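Local coordinates for SusD superfamily protein (PDB 3MCX), which belongs to the SusD family of outer-membrane proteins and probably binds glycans at the bacterial cell surface, although its own substrate is unknown, at residues D23-L28 / N119-E124; R59-D64 / L439-A444; K220-A225 / L361-A366. All coordinates share one frame; numbering follows the deposited sequence.

Contact 1. Residues D23-L28 / N119-E124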
loop_
_atom_site.group_PDB
_atom_site.type_symbol
_atom_site.label_atom_id
_atom_site.label_comp_id
_atom_site.label_asym_id
_atom_site.label_seq_id
_atom_site.Cartn_x
_atom_site.Cartn_y
_atom_site.Cartn_z
ATOM N N ASP A 23 11.191 -20.063 -19.495
ATOM C CA ASP A 23 10.403 -20.698 -18.422
ATOM C C ASP A 23 10.576 -19.970 -17.085
ATOM O O ASP A 23 9.626 -19.782 -16.343
ATOM C CB ASP A 23 10.808 -22.166 -18.239
ATOM C CG ASP A 23 10.455 -23.053 -19.440
ATOM O OD1 ASP A 23 9.502 -22.729 -20.201
ATOM O OD2 ASP A 23 11.151 -24.079 -19.611
ATOM N N ALA A 24 11.799 -19.551 -16.777
ATOM C CA ALA A 24 12.031 -18.762 -15.573
ATOM C C ALA A 24 11.292 -17.417 -15.586
ATOM O O ALA A 24 10.714 -17.000 -14.594
ATOM C CB ALA A 24 13.524 -18.538 -15.391
ATOM N N GLN A 25 11.327 -16.744 -16.736
ATOM C CA GLN A 25 10.573 -15.506 -16.884
ATOM C C GLN A 25 9.056 -15.717 -16.717
ATOM O O GLN A 25 8.380 -14.907 -16.113
ATOM C CB GLN A 25 10.832 -14.830 -18.225
ATOM C CG GLN A 25 10.122 -13.484 -18.380
ATOM C CD GLN A 25 10.603 -12.451 -17.393
ATOM O OE1 GLN A 25 11.818 -12.242 -17.279
ATOM N NE2 GLN A 25 9.710 -11.779 -16.733
ATOM N N ILE A 26 8.548 -16.790 -17.316
ATOM C CA ILE A 26 7.130 -17.142 -17.165
ATOM C C ILE A 26 6.781 -17.375 -15.688
ATOM O O ILE A 26 5.762 -16.876 -15.204
ATOM C CB ILE A 26 6.756 -18.363 -18.017
ATOM C CG1 ILE A 26 6.789 -17.988 -19.499
ATOM C CG2 ILE A 26 5.363 -18.898 -17.601
ATOM C CD1 ILE A 26 6.632 -19.171 -20.440
ATOM N N ALA A 27 7.651 -18.075 -14.947
ATOM C CA ALA A 27 7.448 -18.209 -13.507
ATOM C C ALA A 27 7.387 -16.869 -12.788
ATOM O O ALA A 27 6.526 -16.656 -11.961
ATOM C CB ALA A 27 8.539 -19.130 -12.853
ATOM N N LEU A 28 8.315 -15.975 -13.107
ATOM C CA LEU A 28 8.306 -14.645 -12.507
ATOM C C LEU A 28 7.025 -13.883 -12.893
ATOM O O LEU A 28 6.411 -13.235 -12.056
ATOM C CB LEU A 28 9.549 -13.887 -12.938
ATOM C CG LEU A 28 9.688 -12.454 -12.414
ATOM C CD1 LEU A 28 9.629 -12.394 -10.855
ATOM C CD2 LEU A 28 10.935 -11.789 -13.000
ATOM N N ASN A 119 20.136 -13.265 -13.292
ATOM C CA ASN A 119 20.293 -12.434 -12.124
ATOM C C ASN A 119 19.210 -11.370 -11.992
ATOM O O ASN A 119 18.770 -11.033 -10.896
ATOM C CB ASN A 119 21.658 -11.781 -12.132
ATOM C CG ASN A 119 22.072 -11.358 -10.776
ATOM O OD1 ASN A 119 21.993 -12.146 -9.837
ATOM N ND2 ASN A 119 22.512 -10.113 -10.645
ATOM N N ARG A 120 18.734 -10.863 -13.128
ATOM C CA ARG A 120 17.634 -9.907 -13.090
ATOM C C ARG A 120 16.354 -10.558 -12.564
ATOM O O ARG A 120 15.670 -10.035 -11.700
ATOM C CB ARG A 120 17.381 -9.349 -14.510
ATOM C CG ARG A 120 16.208 -8.402 -14.537
ATOM C CD ARG A 120 15.757 -7.962 -15.920
ATOM N NE ARG A 120 15.447 -9.090 -16.793
ATOM C CZ ARG A 120 14.316 -9.801 -16.776
ATOM N NH1 ARG A 120 13.350 -9.552 -15.895
ATOM N NH2 ARG A 120 14.180 -10.809 -17.651
ATOM N N ILE A 121 16.043 -11.732 -13.117
ATOM C CA ILE A 121 14.872 -12.481 -12.669
ATOM C C ILE A 121 14.980 -12.801 -11.180
ATOM O O ILE A 121 14.051 -12.607 -10.442
ATOM C CB ILE A 121 14.690 -13.750 -13.487
ATOM C CG1 ILE A 121 14.312 -13.367 -14.924
ATOM C CG2 ILE A 121 13.636 -14.685 -12.854
ATOM C CD1 ILE A 121 14.424 -14.506 -15.918
ATOM N N LYS A 122 16.166 -13.247 -10.760
ATOM C CA LYS A 122 16.388 -13.518 -9.325
ATOM C C LYS A 122 16.184 -12.270 -8.471
ATOM O O LYS A 122 15.562 -12.323 -7.402
ATOM C CB LYS A 122 17.800 -14.034 -9.142
ATOM C CG LYS A 122 18.227 -14.328 -7.704
ATOM C CD LYS A 122 19.696 -14.722 -7.667
ATOM C CE LYS A 122 20.212 -14.762 -6.272
ATOM N NZ LYS A 122 21.689 -14.980 -6.295
ATOM N N SER A 123 16.706 -11.150 -8.947
ATOM C CA SER A 123 16.602 -9.907 -8.204
ATOM C C SER A 123 15.172 -9.400 -8.068
ATOM O O SER A 123 14.756 -8.924 -7.012
ATOM C CB SER A 123 17.459 -8.835 -8.856
ATOM O OG SER A 123 18.827 -9.201 -8.749
ATOM N N GLU A 124 14.406 -9.471 -9.155
ATOM C CA GLU A 124 12.997 -9.147 -9.076
ATOM C C GLU A 124 12.228 -10.058 -8.108
ATOM O O GLU A 124 11.403 -9.593 -7.325
ATOM C CB GLU A 124 12.382 -9.179 -10.478
ATOM C CG GLU A 124 12.926 -8.065 -11.382
ATOM C CD GLU A 124 12.309 -8.039 -12.762
ATOM O OE1 GLU A 124 11.089 -8.290 -12.865
ATOM O OE2 GLU A 124 13.046 -7.748 -13.728
HETATM O O HOH W 1 10.280 -9.196 -15.352
#
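Helices 21-36 and 115-140 run nearly parallel here, their local axes 10.3 Å apart at closest approach and 17° from alignment, in the helical part of this SusD-family fold. Beside the polar cluster round R120, L28 and I121 make the apolar part: L28 CD2 lies 4.0 Å from I121 CG2, while A24 CB faces I121 CD1. L101 of helix 81-106 touches both L28 and I121, so a third helix closes this side. With CG anti to the backbone N (chi1 -176°) and a bend at chi2, Q25 crosses the arginine at about a right angle and brings OE1 to the guanidinium edge. R120 NH2 gives OE1 a nearly straight bond of 2.8 Å in the carbonyl plane, and NH1 adds a weak one. NH1 also forms a salt bridge to E124 OE2 (2.8 Å), one turn along the same helix, and NH2 another to E117, the arginine's second carboxylate partner. Q25 and the two acids grip the guanidinium and are likely to fix its rotation. E124 OE1 is held by Y32 OH and by a water that accepts from Q25 NE2 and donates to E124 OE1 at 2.8 Å.

Contact 2. Residues R59-D64 / L439-A444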
loop_
_atom_site.group_PDB
_atom_site.type_symbol
_atom_site.label_atom_id
_atom_site.label_comp_id
_atom_site.label_asym_id
_atom_site.label_seq_id
_atom_site.Cartn_x
_atom_site.Cartn_y
_atom_site.Cartn_z
ATOM N N ARG A 59 -18.922 2.208 3.472
ATOM C CA ARG A 59 -20.225 2.785 3.225
ATOM C C ARG A 59 -21.338 2.186 4.107
ATOM O O ARG A 59 -22.277 2.874 4.512
ATOM C CB ARG A 59 -20.588 2.663 1.741
ATOM C CG ARG A 59 -21.953 3.204 1.341
ATOM C CD ARG A 59 -22.289 3.038 -0.149
ATOM N NE ARG A 59 -22.217 1.617 -0.566
ATOM C CZ ARG A 59 -23.168 0.709 -0.352
ATOM N NH1 ARG A 59 -24.333 1.030 0.187
ATOM N NH2 ARG A 59 -22.933 -0.550 -0.716
ATOM N N ILE A 60 -21.233 0.865 4.312
ATOM C CA ILE A 60 -22.216 0.082 4.991
ATOM C C ILE A 60 -21.499 -1.052 5.751
ATOM O O ILE A 60 -20.526 -1.635 5.256
ATOM C CB ILE A 60 -23.296 -0.437 3.977
ATOM C CG1 ILE A 60 -24.541 -0.914 4.688
ATOM C CG2 ILE A 60 -22.731 -1.445 3.019
ATOM C CD1 ILE A 60 -25.737 -1.122 3.725
ATOM N N THR A 61 -22.056 -1.403 6.909
ATOM C CA THR A 61 -21.515 -2.547 7.623
ATOM C C THR A 61 -22.020 -3.821 6.948
ATOM O O THR A 61 -23.187 -3.921 6.565
ATOM C CB THR A 61 -21.869 -2.513 9.123
ATOM O OG1 THR A 61 -21.037 -3.472 9.803
ATOM C CG2 THR A 61 -23.365 -2.781 9.431
ATOM N N LYS A 62 -21.136 -4.802 6.812
ATOM C CA LYS A 62 -21.477 -6.088 6.196
ATOM C C LYS A 62 -21.254 -7.307 7.099
ATOM O O LYS A 62 -21.632 -8.427 6.729
ATOM C CB LYS A 62 -20.686 -6.288 4.913
ATOM C CG LYS A 62 -21.037 -5.310 3.794
ATOM C CD LYS A 62 -20.176 -5.496 2.604
ATOM C CE LYS A 62 -20.626 -4.638 1.419
ATOM N NZ LYS A 62 -21.772 -5.215 0.630
ATOM N N GLY A 63 -20.661 -7.100 8.268
ATOM C CA GLY A 63 -20.378 -8.191 9.185
ATOM C C GLY A 63 -19.146 -9.012 8.817
ATOM O O GLY A 63 -18.445 -8.743 7.846
ATOM N N ASP A 64 -18.912 -10.029 9.625
ATOM C CA ASP A 64 -17.733 -10.878 9.491
ATOM C C ASP A 64 -17.690 -11.561 8.114
ATOM O O ASP A 64 -18.736 -11.976 7.589
ATOM C CB ASP A 64 -17.706 -11.946 10.581
ATOM C CG ASP A 64 -17.486 -11.379 11.976
ATOM O OD1 ASP A 64 -16.758 -10.377 12.101
ATOM O OD2 ASP A 64 -17.997 -12.014 12.927
ATOM N N LEU A 439 -19.737 5.236 10.320
ATOM C CA LEU A 439 -20.800 4.308 10.650
ATOM C C LEU A 439 -21.023 4.195 12.150
ATOM O O LEU A 439 -20.071 4.265 12.932
ATOM C CB LEU A 439 -20.520 2.926 10.094
ATOM C CG LEU A 439 -20.342 2.891 8.601
ATOM C CD1 LEU A 439 -20.270 1.406 8.086
ATOM C CD2 LEU A 439 -21.386 3.697 7.846
ATOM N N GLU A 440 -22.258 3.923 12.546
ATOM C CA GLU A 440 -22.588 3.762 13.953
ATOM C C GLU A 440 -21.916 2.536 14.564
ATOM O O GLU A 440 -21.743 2.443 15.771
ATOM C CB GLU A 440 -24.101 3.714 14.181
ATOM C CG GLU A 440 -24.828 5.041 13.888
ATOM C CD GLU A 440 -24.283 6.224 14.673
ATOM O OE1 GLU A 440 -24.093 6.062 15.896
ATOM O OE2 GLU A 440 -24.070 7.307 14.054
ATOM N N THR A 441 -21.558 1.565 13.745
ATOM C CA THR A 441 -20.851 0.398 14.257
ATOM C C THR A 441 -19.527 0.731 14.952
ATOM O O THR A 441 -19.057 -0.066 15.775
ATOM C CB THR A 441 -20.545 -0.602 13.117
ATOM O OG1 THR A 441 -19.949 0.097 12.017
ATOM C CG2 THR A 441 -21.823 -1.337 12.677
ATOM N N LEU A 442 -18.907 1.877 14.653
ATOM C CA LEU A 442 -17.659 2.246 15.360
ATOM C C LEU A 442 -17.906 2.462 16.858
ATOM O O LEU A 442 -16.992 2.285 17.666
ATOM C CB LEU A 442 -17.045 3.518 14.798
ATOM C CG LEU A 442 -16.661 3.527 13.323
ATOM C CD1 LEU A 442 -15.829 4.755 12.963
ATOM C CD2 LEU A 442 -15.868 2.219 12.942
ATOM N N LYS A 443 -19.104 2.869 17.256
ATOM C CA LYS A 443 -19.436 3.003 18.675
ATOM C C LYS A 443 -19.466 1.636 19.361
ATOM O O LYS A 443 -18.749 1.434 20.323
ATOM C CB LYS A 443 -20.763 3.753 18.869
ATOM C CG LYS A 443 -20.615 5.185 18.414
ATOM C CD LYS A 443 -21.869 6.053 18.521
ATOM C CE LYS A 443 -21.591 7.457 17.936
ATOM N NZ LYS A 443 -21.468 7.557 16.425
ATOM N N ALA A 444 -20.240 0.693 18.817
ATOM C CA ALA A 444 -20.346 -0.652 19.412
ATOM C C ALA A 444 -19.004 -1.389 19.381
ATOM O O ALA A 444 -18.669 -2.154 20.295
ATOM C CB ALA A 444 -21.408 -1.485 18.656
#
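The guanidinium of R59 has the CG2 methyl of I60 on one face, 3.6 Å above the plane and displaced toward the rim, while NH2 and NH1 bond to the backbone oxygens of N289 and G323. The R59 side chain leaves the backbone away from 439-444, and R59 O makes the contact instead. L439, CG anti to the carbonyl carbon (chi1 -58°), spreads its two methyls along the main chain of 59-61: CD2 meets R59 O at 3.5 Å and CD1 lies 3.5 Å from T61 N. These are van der Waals contacts; no hydrogen bond joins the segments. Beside them the threonines meet obliquely through the CG2 methyl of T441, which lies 3.7 Å from T61 OG1 and an equal distance from T61 CB. T61 OG1 and T441 OG1 both bond to E73 OE2, so a single carboxylate oxygen links the two segments indirectly. In this SusD-family protein the contact sets a loop of the N-terminal part on the C-terminal part, at the surface and away from the zinc sites. The loop runs from strand 56-57 to helix 69-72, whose Y72 hydroxyl bonds to L439 N beside the short, weakly bonded helix about 441-444.

Contact 3. Residues K220-A225 / L361-A366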
loop_
_atom_site.group_PDB
_atom_site.type_symbol
_atom_site.label_atom_id
_atom_site.label_comp_id
_atom_site.label_asym_id
_atom_site.label_seq_id
_atom_site.Cartn_x
_atom_site.Cartn_y
_atom_site.Cartn_z
ATOM N N LYS A 220 18.461 6.331 6.462
ATOM C CA LYS A 220 18.394 5.322 5.390
ATOM C C LYS A 220 17.214 5.573 4.459
ATOM O O LYS A 220 17.317 5.385 3.242
ATOM C CB LYS A 220 18.323 3.904 5.959
ATOM C CG LYS A 220 19.559 3.526 6.752
ATOM C CD LYS A 220 19.350 2.266 7.530
ATOM C CE LYS A 220 20.644 1.801 8.111
ATOM N NZ LYS A 220 21.653 1.549 7.035
ATOM N N ALA A 221 16.067 5.961 5.031
ATOM C CA ALA A 221 14.906 6.306 4.221
ATOM C C ALA A 221 15.234 7.480 3.308
ATOM O O ALA A 221 14.851 7.488 2.111
ATOM C CB ALA A 221 13.682 6.622 5.109
ATOM N N TYR A 222 15.879 8.483 3.878
ATOM C CA TYR A 222 16.254 9.679 3.121
ATOM C C TYR A 222 17.214 9.354 1.987
ATOM O O TYR A 222 17.074 9.875 0.871
ATOM C CB TYR A 222 16.875 10.750 4.046
ATOM C CG TYR A 222 16.916 12.142 3.452
ATOM C CD1 TYR A 222 15.778 12.952 3.477
ATOM C CD2 TYR A 222 18.059 12.644 2.868
ATOM C CE1 TYR A 222 15.786 14.217 2.934
ATOM C CE2 TYR A 222 18.084 13.934 2.335
ATOM C CZ TYR A 222 16.919 14.694 2.358
ATOM O OH TYR A 222 16.917 15.972 1.830
ATOM N N ASP A 223 18.218 8.537 2.283
ATOM C CA ASP A 223 19.177 8.146 1.251
ATOM C C ASP A 223 18.494 7.403 0.092
ATOM O O ASP A 223 18.755 7.719 -1.080
ATOM C CB ASP A 223 20.339 7.347 1.857
ATOM C CG ASP A 223 21.237 8.206 2.754
ATOM O OD1 ASP A 223 21.225 9.431 2.634
ATOM O OD2 ASP A 223 21.898 7.623 3.613
ATOM N N ALA A 224 17.610 6.461 0.402
ATOM C CA ALA A 224 16.914 5.718 -0.648
ATOM C C ALA A 224 16.015 6.627 -1.458
ATOM O O ALA A 224 16.001 6.558 -2.698
ATOM C CB ALA A 224 16.117 4.549 -0.072
ATOM N N ALA A 225 15.217 7.463 -0.776
ATOM C CA ALA A 225 14.270 8.340 -1.473
ATOM C C ALA A 225 15.029 9.330 -2.341
ATOM O O ALA A 225 14.676 9.541 -3.486
ATOM C CB ALA A 225 13.351 9.070 -0.472
ATOM N N LEU A 361 7.477 12.710 -0.551
ATOM C CA LEU A 361 6.886 12.853 0.787
ATOM C C LEU A 361 7.680 12.071 1.846
ATOM O O LEU A 361 7.900 12.564 2.948
ATOM C CB LEU A 361 5.387 12.496 0.759
ATOM C CG LEU A 361 4.533 13.519 -0.002
ATOM C CD1 LEU A 361 3.212 12.873 -0.439
ATOM C CD2 LEU A 361 4.369 14.857 0.811
ATOM N N ASN A 362 8.146 10.889 1.471
ATOM C CA ASN A 362 9.027 10.076 2.334
ATOM C C ASN A 362 10.299 10.822 2.635
ATOM O O ASN A 362 10.752 10.850 3.774
ATOM C CB ASN A 362 9.377 8.733 1.667
ATOM C CG ASN A 362 8.218 7.752 1.634
ATOM O OD1 ASN A 362 7.163 7.983 2.219
ATOM N ND2 ASN A 362 8.417 6.611 0.913
ATOM N N ALA A 363 10.904 11.437 1.616
ATOM C CA ALA A 363 12.091 12.265 1.860
ATOM C C ALA A 363 11.798 13.447 2.793
ATOM O O ALA A 363 12.597 13.761 3.673
ATOM C CB ALA A 363 12.707 12.761 0.510
ATOM N N ALA A 364 10.687 14.138 2.561
ATOM C CA ALA A 364 10.359 15.283 3.384
ATOM C C ALA A 364 10.205 14.881 4.858
ATOM O O ALA A 364 10.775 15.545 5.729
ATOM C CB ALA A 364 9.100 15.965 2.887
ATOM N N GLU A 365 9.482 13.797 5.094
ATOM C CA GLU A 365 9.218 13.309 6.454
ATOM C C GLU A 365 10.534 12.796 7.093
ATOM O O GLU A 365 10.847 13.146 8.222
ATOM C CB GLU A 365 8.148 12.230 6.461
ATOM C CG GLU A 365 7.733 11.751 7.844
ATOM C CD GLU A 365 6.645 10.707 7.815
ATOM O OE1 GLU A 365 5.987 10.497 6.758
ATOM O OE2 GLU A 365 6.465 10.052 8.879
ATOM N N ALA A 366 11.312 12.010 6.350
ATOM C CA ALA A 366 12.565 11.487 6.877
ATOM C C ALA A 366 13.531 12.619 7.214
ATOM O O ALA A 366 14.223 12.562 8.228
ATOM C CB ALA A 366 13.202 10.506 5.899
#
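Helices 218-231 and 356-370 pack as a close antiparallel pair, the SusD family being grouped with TPR-like helical repeat proteins; their local axes approach to 8.5 Å at an angle of 148°. The tight part is a seam of alanines: A221 CB lies 4.0 Å from A366 CB, and A225 CB 3.9 Å from A363 CB. With methyls along the seam, the backbones come close, and the CA atoms of Y222 and A363 are 5.1 Å apart. Y222 flanks this seam. Its CG stands anti to the backbone N (chi1 -163°), which swings the ring alongside helix 356-370 with its edge turned to the main chain. CD1 and CE1 straddle the carbonyl oxygen A363 O, each 3.3 Å away, with the oxygen in the ring plane. The solvent side belongs to K220 and D223, both exposed and without contact to 361-366. N362, by contrast, is buried, its amide held by R410 and S209. Y222 OH bonds to E376 at the far end, and K370 makes a cation-pi contact with the ring. An alanine at Y222 would probably loosen this flank, losing the ring edge beside A363 O together with the links to E376 and K370. Nearer the backbone, Y222 CB rests 4.1 Å from the methyl A366 CB.

Overall arrangement
Contacts 1 and 3 are buried helix-helix joints, whereas contact 2 lies at the surface and brings a loop against a short helix; no secondary-structure element is used twice. The buried pair differ in spacing and chemistry: the parallel helices of contact 1 stand wider apart and carry charged and amide groups beside their apolar side chains, while the antiparallel helices of contact 3 close on alanine methyls and one aromatic edge. Contact 2 relies on methyls against peptide and on a carboxylate outside its segments. Contact 3 is nested within the long loop closed by contact 2, whose centre lies about 43 Å from that of contact 1, across the chain's centre.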